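Local coordinates for putative 2OG-Fe(II) oxygenase family protein (PDB 3OOX) that is a putative iron-dependent 2-oxoglutarate oxygenase, which probably oxidises L-arginine and forms ethylene from 2-oxoglutarate, at residues 52-57 with 122-127; 99-104 with 116-121. One frame throughout, in Å; residues are numbered along the deposited sequence.

Interaction 1 (52-57 with 122-127); sequences VDSAKA and AEIPAF. With EDO (1,2-ethanediol), chain L.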
loop_
_atom_site.group_PDB
_atom_site.type_symbol
_atom_site.label_atom_id
_atom_site.label_comp_id
_atom_site.label_asym_id
_atom_site.label_seq_id
_atom_site.Cartn_x
_atom_site.Cartn_y
_atom_site.Cartn_z
ATOM N N VAL A 52 9.679 -6.024 11.138
ATOM C CA VAL A 52 9.715 -7.214 10.274
ATOM C C VAL A 52 10.008 -8.459 11.110
ATOM O O VAL A 52 9.385 -9.505 10.932
ATOM C CB VAL A 52 10.698 -7.049 9.098
ATOM C CG1 VAL A 52 10.837 -8.355 8.311
ATOM C CG2 VAL A 52 10.261 -5.896 8.162
ATOM N N ASP A 53 10.923 -8.341 12.070
ATOM C CA ASP A 53 11.221 -9.462 12.949
ATOM C C ASP A 53 10.017 -9.880 13.785
ATOM O O ASP A 53 9.797 -11.094 13.983
ATOM C CB ASP A 53 12.401 -9.127 13.876
ATOM C CG ASP A 53 13.750 -9.174 13.161
ATOM O OD1 ASP A 53 13.872 -9.808 12.091
ATOM O OD2 ASP A 53 14.705 -8.565 13.694
ATOM N N SER A 54 9.244 -8.906 14.283
ATOM C CA SER A 54 8.013 -9.229 14.997
ATOM C C SER A 54 6.976 -9.930 14.095
ATOM O O SER A 54 6.278 -10.871 14.548
ATOM C CB SER A 54 7.396 -7.998 15.661
ATOM O OG SER A 54 8.102 -7.700 16.851
ATOM N N ALA A 55 6.860 -9.457 12.851
ATOM C CA ALA A 55 6.002 -10.132 11.881
ATOM C C ALA A 55 6.435 -11.583 11.678
ATOM O O ALA A 55 5.603 -12.515 11.744
ATOM C CB ALA A 55 5.994 -9.372 10.519
ATOM N N LYS A 56 7.731 -11.781 11.414
ATOM C CA LYS A 56 8.277 -13.126 11.209
ATOM C C LYS A 56 8.012 -14.012 12.428
ATOM O O LYS A 56 7.649 -15.177 12.302
ATOM C CB LYS A 56 9.776 -13.077 10.905
ATOM C CG LYS A 56 10.176 -12.414 9.584
ATOM C CD LYS A 56 11.685 -12.307 9.430
ATOM C CE LYS A 56 12.061 -11.876 8.013
ATOM N NZ LYS A 56 13.528 -11.610 7.899
ATOM N N ALA A 57 8.177 -13.451 13.616
ATOM C CA ALA A 57 7.944 -14.187 14.852
ATOM C C ALA A 57 6.478 -14.565 15.008
ATOM O O ALA A 57 6.148 -15.699 15.368
ATOM C CB ALA A 57 8.425 -13.345 16.074
ATOM N N ALA A 122 -0.661 -11.490 22.001
ATOM C CA ALA A 122 0.016 -11.482 23.313
ATOM C C ALA A 122 1.328 -12.264 23.315
ATOM O O ALA A 122 2.249 -11.957 24.089
ATOM C CB ALA A 122 -0.914 -12.060 24.364
ATOM N N GLU A 123 1.418 -13.276 22.465
ATOM C CA GLU A 123 2.575 -14.176 22.414
ATOM C C GLU A 123 3.861 -13.553 21.871
ATOM O O GLU A 123 4.949 -14.136 22.040
ATOM C CB GLU A 123 2.233 -15.438 21.601
ATOM C CG GLU A 123 1.122 -16.284 22.213
ATOM C CD GLU A 123 -0.315 -15.847 21.886
ATOM O OE1 GLU A 123 -0.541 -14.885 21.100
ATOM O OE2 GLU A 123 -1.233 -16.518 22.403
ATOM N N ILE A 124 3.747 -12.393 21.221
ATOM C CA ILE A 124 4.892 -11.656 20.680
ATOM C C ILE A 124 4.850 -10.308 21.392
ATOM O O ILE A 124 4.234 -9.344 20.920
ATOM C CB ILE A 124 4.812 -11.448 19.130
ATOM C CG1 ILE A 124 4.483 -12.768 18.402
ATOM C CG2 ILE A 124 6.112 -10.788 18.596
ATOM C CD1 ILE A 124 5.419 -13.925 18.711
ATOM N N PRO A 125 5.475 -10.244 22.588
ATOM C CA PRO A 125 5.348 -9.044 23.392
ATOM C C PRO A 125 5.715 -7.716 22.727
ATOM O O PRO A 125 5.069 -6.718 23.003
ATOM C CB PRO A 125 6.277 -9.335 24.582
ATOM C CG PRO A 125 6.289 -10.814 24.690
ATOM C CD PRO A 125 6.200 -11.315 23.298
ATOM N N ALA A 126 6.730 -7.710 21.863
ATOM C CA ALA A 126 7.187 -6.473 21.219
ATOM C C ALA A 126 6.376 -6.096 19.969
ATOM O O ALA A 126 6.571 -5.030 19.416
ATOM C CB ALA A 126 8.660 -6.584 20.864
ATOM N N PHE A 127 5.447 -6.944 19.569
ATOM C CA PHE A 127 4.718 -6.742 18.285
ATOM C C PHE A 127 3.949 -5.419 18.263
ATOM O O PHE A 127 4.102 -4.641 17.317
ATOM C CB PHE A 127 3.774 -7.921 18.071
ATOM C CG PHE A 127 3.025 -7.933 16.767
ATOM C CD1 PHE A 127 1.931 -7.119 16.588
ATOM C CD2 PHE A 127 3.342 -8.858 15.785
ATOM C CE1 PHE A 127 1.166 -7.190 15.398
ATOM C CE2 PHE A 127 2.585 -8.928 14.599
ATOM C CZ PHE A 127 1.520 -8.101 14.418
HETATM C C1 EDO L . 0.940 -6.931 23.194
HETATM O O1 EDO L . -0.417 -6.472 23.170
HETATM C C2 EDO L . 1.179 -7.876 22.038
HETATM O O2 EDO L . 2.072 -7.295 21.079
#
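Ser54 and Phe127 mark the closest approach of the two backbones, 5.3 Å between their CA atoms. Residues 52-57 are part of helix 45-59. Residues 122-127 end the loop that leads into helix 127-152. A type I beta turn runs from Ile124 to Phe127, held by Phe127 N to Ile124 O at 3.0 Å. Ser54 points at the turn. Ser54 OG sits beside its own backbone N (chi1 -78°) and lies 3.8 Å from Phe127 CA. The Phe127 ring offers its edge to helix 45-59, with Ser54 O near the ring plane and 3.8 Å from Phe127 CD2. Ile124 meets the helix with two branches. Ile124 CG2 lies 4.1 Å from Ser54 OG, and Ile124 CD1 touches Ala57 CB at 4.0 Å. An alanine at Ile124 would probably open a gap beside Ala57 and Ser54, because both branches that reach the helix would be gone. The contact packs helix 45-59 against the loop before helix 127-152, where Leu173 of strand 170-176 touches Ala55 and Phe127. It rests on van der Waals packing, with no hydrogen bond across it. The buried Ser54 OG bonds instead to Asp130 in the first turn of the following helix. Ile124 O accepts Phe127 N and O2 of a 1,2-ethanediol, probably a crystallisation additive. The small side chains of Ser54 and Ala57 are consistent with the close approach.

Interaction 2 (99-104 with 116-121); sequences WHMGRD and ADNVWP. With EDO (1,2-ethanediol), chain K.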
loop_
_atom_site.group_PDB
_atom_site.type_symbol
_atom_site.label_atom_id
_atom_site.label_comp_id
_atom_site.label_asym_id
_atom_site.label_seq_id
_atom_site.Cartn_x
_atom_site.Cartn_y
_atom_site.Cartn_z
ATOM N N TRP A 99 -1.562 -10.450 8.358
ATOM C CA TRP A 99 -1.973 -9.710 9.548
ATOM C C TRP A 99 -2.324 -8.295 9.096
ATOM O O TRP A 99 -1.551 -7.680 8.366
ATOM C CB TRP A 99 -0.842 -9.623 10.587
ATOM C CG TRP A 99 -1.307 -8.915 11.826
ATOM C CD1 TRP A 99 -1.309 -7.563 12.059
ATOM C CD2 TRP A 99 -1.876 -9.527 12.988
ATOM N NE1 TRP A 99 -1.841 -7.295 13.301
ATOM C CE2 TRP A 99 -2.202 -8.487 13.885
ATOM C CE3 TRP A 99 -2.118 -10.855 13.376
ATOM C CZ2 TRP A 99 -2.771 -8.746 15.147
ATOM C CZ3 TRP A 99 -2.699 -11.107 14.639
ATOM C CH2 TRP A 99 -3.005 -10.052 15.501
ATOM N N HIS A 100 -3.461 -7.784 9.516
ATOM C CA HIS A 100 -3.816 -6.409 9.224
ATOM C C HIS A 100 -3.959 -5.559 10.479
ATOM O O HIS A 100 -4.663 -5.942 11.417
ATOM C CB HIS A 100 -5.127 -6.362 8.458
ATOM C CG HIS A 100 -4.990 -6.838 7.052
ATOM N ND1 HIS A 100 -5.799 -7.810 6.513
ATOM C CD2 HIS A 100 -4.116 -6.483 6.078
ATOM C CE1 HIS A 100 -5.436 -8.024 5.254
ATOM N NE2 HIS A 100 -4.413 -7.234 4.966
HETATM N N MSE A 101 -3.282 -4.422 10.447
HETATM C CA MSE A 101 -3.392 -3.410 11.480
HETATM C C MSE A 101 -4.019 -2.181 10.867
HETATM O O MSE A 101 -3.505 -1.652 9.885
HETATM C CB MSE A 101 -2.011 -3.052 12.046
HETATM C CG MSE A 101 -2.080 -1.961 13.141
HETATM SE SE MSE A 101 -0.340 -1.242 13.546
HETATM C CE MSE A 101 -0.996 0.430 14.362
ATOM N N GLY A 102 -5.113 -1.726 11.482
ATOM C CA GLY A 102 -5.734 -0.455 11.127
ATOM C C GLY A 102 -5.288 0.653 12.056
ATOM O O GLY A 102 -4.414 0.472 12.902
ATOM N N ARG A 103 -5.943 1.811 11.951
ATOM C CA ARG A 103 -5.613 2.955 12.814
ATOM C C ARG A 103 -6.088 2.724 14.241
ATOM O O ARG A 103 -7.211 2.298 14.434
ATOM C CB ARG A 103 -6.276 4.227 12.282
ATOM C CG ARG A 103 -5.769 5.463 13.038
ATOM C CD ARG A 103 -6.111 6.761 12.360
ATOM N NE ARG A 103 -5.345 6.944 11.117
ATOM C CZ ARG A 103 -4.072 7.260 11.005
ATOM N NH1 ARG A 103 -3.342 7.537 12.074
ATOM N NH2 ARG A 103 -3.542 7.352 9.793
ATOM N N ASP A 104 -5.225 3.061 15.198
ATOM C CA ASP A 104 -5.618 3.123 16.615
ATOM C C ASP A 104 -6.212 4.509 16.832
ATOM O O ASP A 104 -5.494 5.516 16.729
ATOM C CB ASP A 104 -4.419 2.991 17.554
ATOM C CG ASP A 104 -3.977 1.554 17.774
ATOM O OD1 ASP A 104 -4.829 0.645 17.853
ATOM O OD2 ASP A 104 -2.752 1.349 17.911
ATOM N N ALA A 116 -12.938 -0.661 13.075
ATOM C CA ALA A 116 -12.803 -1.561 14.181
ATOM C C ALA A 116 -11.478 -1.420 14.924
ATOM O O ALA A 116 -10.428 -1.085 14.355
ATOM C CB ALA A 116 -12.979 -3.040 13.679
ATOM N N ASP A 117 -11.524 -1.721 16.216
ATOM C CA ASP A 117 -10.338 -1.737 17.041
ATOM C C ASP A 117 -9.343 -2.774 16.524
ATOM O O ASP A 117 -9.736 -3.812 15.977
ATOM C CB ASP A 117 -10.655 -2.130 18.494
ATOM C CG ASP A 117 -11.412 -1.058 19.266
ATOM O OD1 ASP A 117 -11.517 0.090 18.802
ATOM O OD2 ASP A 117 -11.909 -1.394 20.376
ATOM N N ASN A 118 -8.064 -2.476 16.708
ATOM C CA ASN A 118 -6.998 -3.469 16.474
ATOM C C ASN A 118 -7.056 -4.577 17.513
ATOM O O ASN A 118 -7.524 -4.370 18.639
ATOM C CB ASN A 118 -5.625 -2.834 16.500
ATOM C CG ASN A 118 -5.317 -2.109 15.231
ATOM O OD1 ASN A 118 -5.572 -2.640 14.134
ATOM N ND2 ASN A 118 -4.797 -0.858 15.358
ATOM N N VAL A 119 -6.575 -5.740 17.115
ATOM C CA VAL A 119 -6.247 -6.802 18.043
ATOM C C VAL A 119 -4.737 -6.962 17.992
ATOM O O VAL A 119 -4.074 -6.458 17.081
ATOM C CB VAL A 119 -6.998 -8.123 17.706
ATOM C CG1 VAL A 119 -8.512 -7.928 17.841
ATOM C CG2 VAL A 119 -6.606 -8.647 16.263
ATOM N N TRP A 120 -4.171 -7.648 18.995
ATOM C CA TRP A 120 -2.722 -7.788 19.149
ATOM C C TRP A 120 -2.362 -9.172 19.655
ATOM O O TRP A 120 -3.103 -9.738 20.468
ATOM C CB TRP A 120 -2.146 -6.734 20.106
ATOM C CG TRP A 120 -2.477 -5.346 19.746
ATOM C CD1 TRP A 120 -3.443 -4.557 20.314
ATOM C CD2 TRP A 120 -1.908 -4.576 18.683
ATOM N NE1 TRP A 120 -3.486 -3.327 19.696
ATOM C CE2 TRP A 120 -2.537 -3.304 18.709
ATOM C CE3 TRP A 120 -0.879 -4.798 17.760
ATOM C CZ2 TRP A 120 -2.206 -2.292 17.803
ATOM C CZ3 TRP A 120 -0.544 -3.767 16.874
ATOM C CH2 TRP A 120 -1.201 -2.534 16.921
ATOM N N PRO A 121 -1.240 -9.731 19.168
ATOM C CA PRO A 121 -0.853 -11.080 19.608
ATOM C C PRO A 121 -0.043 -11.070 20.902
ATOM O O PRO A 121 1.112 -10.706 20.890
ATOM C CB PRO A 121 0.007 -11.592 18.446
ATOM C CG PRO A 121 0.596 -10.365 17.848
ATOM C CD PRO A 121 -0.333 -9.204 18.130
HETATM C C1 EDO K . -13.247 -6.724 17.067
HETATM O O1 EDO K . -13.087 -7.662 18.115
HETATM C C2 EDO K . -11.980 -5.857 17.018
HETATM O O2 EDO K . -12.171 -4.910 15.990
HETATM O O HOH W 1 -2.740 -5.054 14.849
HETATM O O HOH W 2 -5.615 -5.373 14.189
HETATM O O HOH W 3 -9.454 1.180 13.118
HETATM O O HOH W 4 -7.650 0.126 18.057
HETATM O O HOH W 5 -4.871 -0.783 20.128
#
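Asn118 CG lies anti to its carbonyl carbon (chi1 -78°), and chi2 of -45° then turns OD1 and ND2 toward Gly102. Met101 has CG anti to its backbone N and an extended chain beyond it, which carries SE to the rim of Trp120. The amide of Asn118 pairs with both backbone polar atoms of Gly102. Asn118 OD1 takes Gly102 N at 2.8 Å, in the carbonyl plane and on a lone pair. Asn118 ND2 gives a nearly straight bond to Gly102 O, also 2.8 Å, with ND2 above that carbonyl's plane. The second hydrogen of Asn118 ND2 goes to Asp104 OD1 at 2.9 Å. Here the carboxylate is met from above its plane, and the two flat groups are 82° apart. Asp104 OD1 also receives two waters, one bound to Asn118 N and one to Trp120 NE1. Asp104 and Trp120 meet tip to tip, OD2 near CZ2. Met101, a selenomethionine in this crystal, forms a Met-aromatic contact at the edge of the Trp120 six-membered ring, with Met101 SE 3.7 Å from Trp120 CH2. Asn118 CB lies over one face of the Trp120 ring, toward its rim. Trp99 presents its indole edge to Val119 O, 3.3 Å from Trp99 CZ2. Trp99 CH2 packs on Val119 CG2 at 3.9 Å and on Pro121 CD at 3.8 Å. A water joins Trp99 NE1 to Val119 O. Strand 97-101 belongs to the large mixed sheet, consistent with the jelly-roll (double-stranded beta-helix) core of 2OG-Fe(II) oxygenases. Residues 99-104 and the irregular chain 116-121 are hydrogen-bonded directly only through the Asn118 side chain. Two bonds to Gly102 and one to Asp104 OD1 would hold the amide in one rotation; a water that also lies by His100 O and Val119 N sits at Asn118 OD1. The carboxylate would probably polarise the N-H that faces it.

Overall arrangement
Interaction 2 is nested inside the loop that interaction 1 closes. Their centres are 14 Å apart, and they meet directly at Phe127. Its ring packs edge-to-face with Trp99, where Phe127 CZ is 3.6 Å from Trp99 NE1. Phe127 CD1 is also 3.4 Å from Pro121 CD and 3.8 Å from Trp120 CE3. A cluster of Phe127, Trp99, Trp120 and Pro121 thus joins strand 97-101 to the loop and the start of helix 127-152, and Phe58 of helix 45-59 meets Trp99 edge-to-face. Leu173 of strand 170-176, the neighbour of 97-101 in the large mixed sheet, touches both Phe127 and Trp99. Neither contact contains iron or 2-oxoglutarate; the bound ethanediols are probably additives.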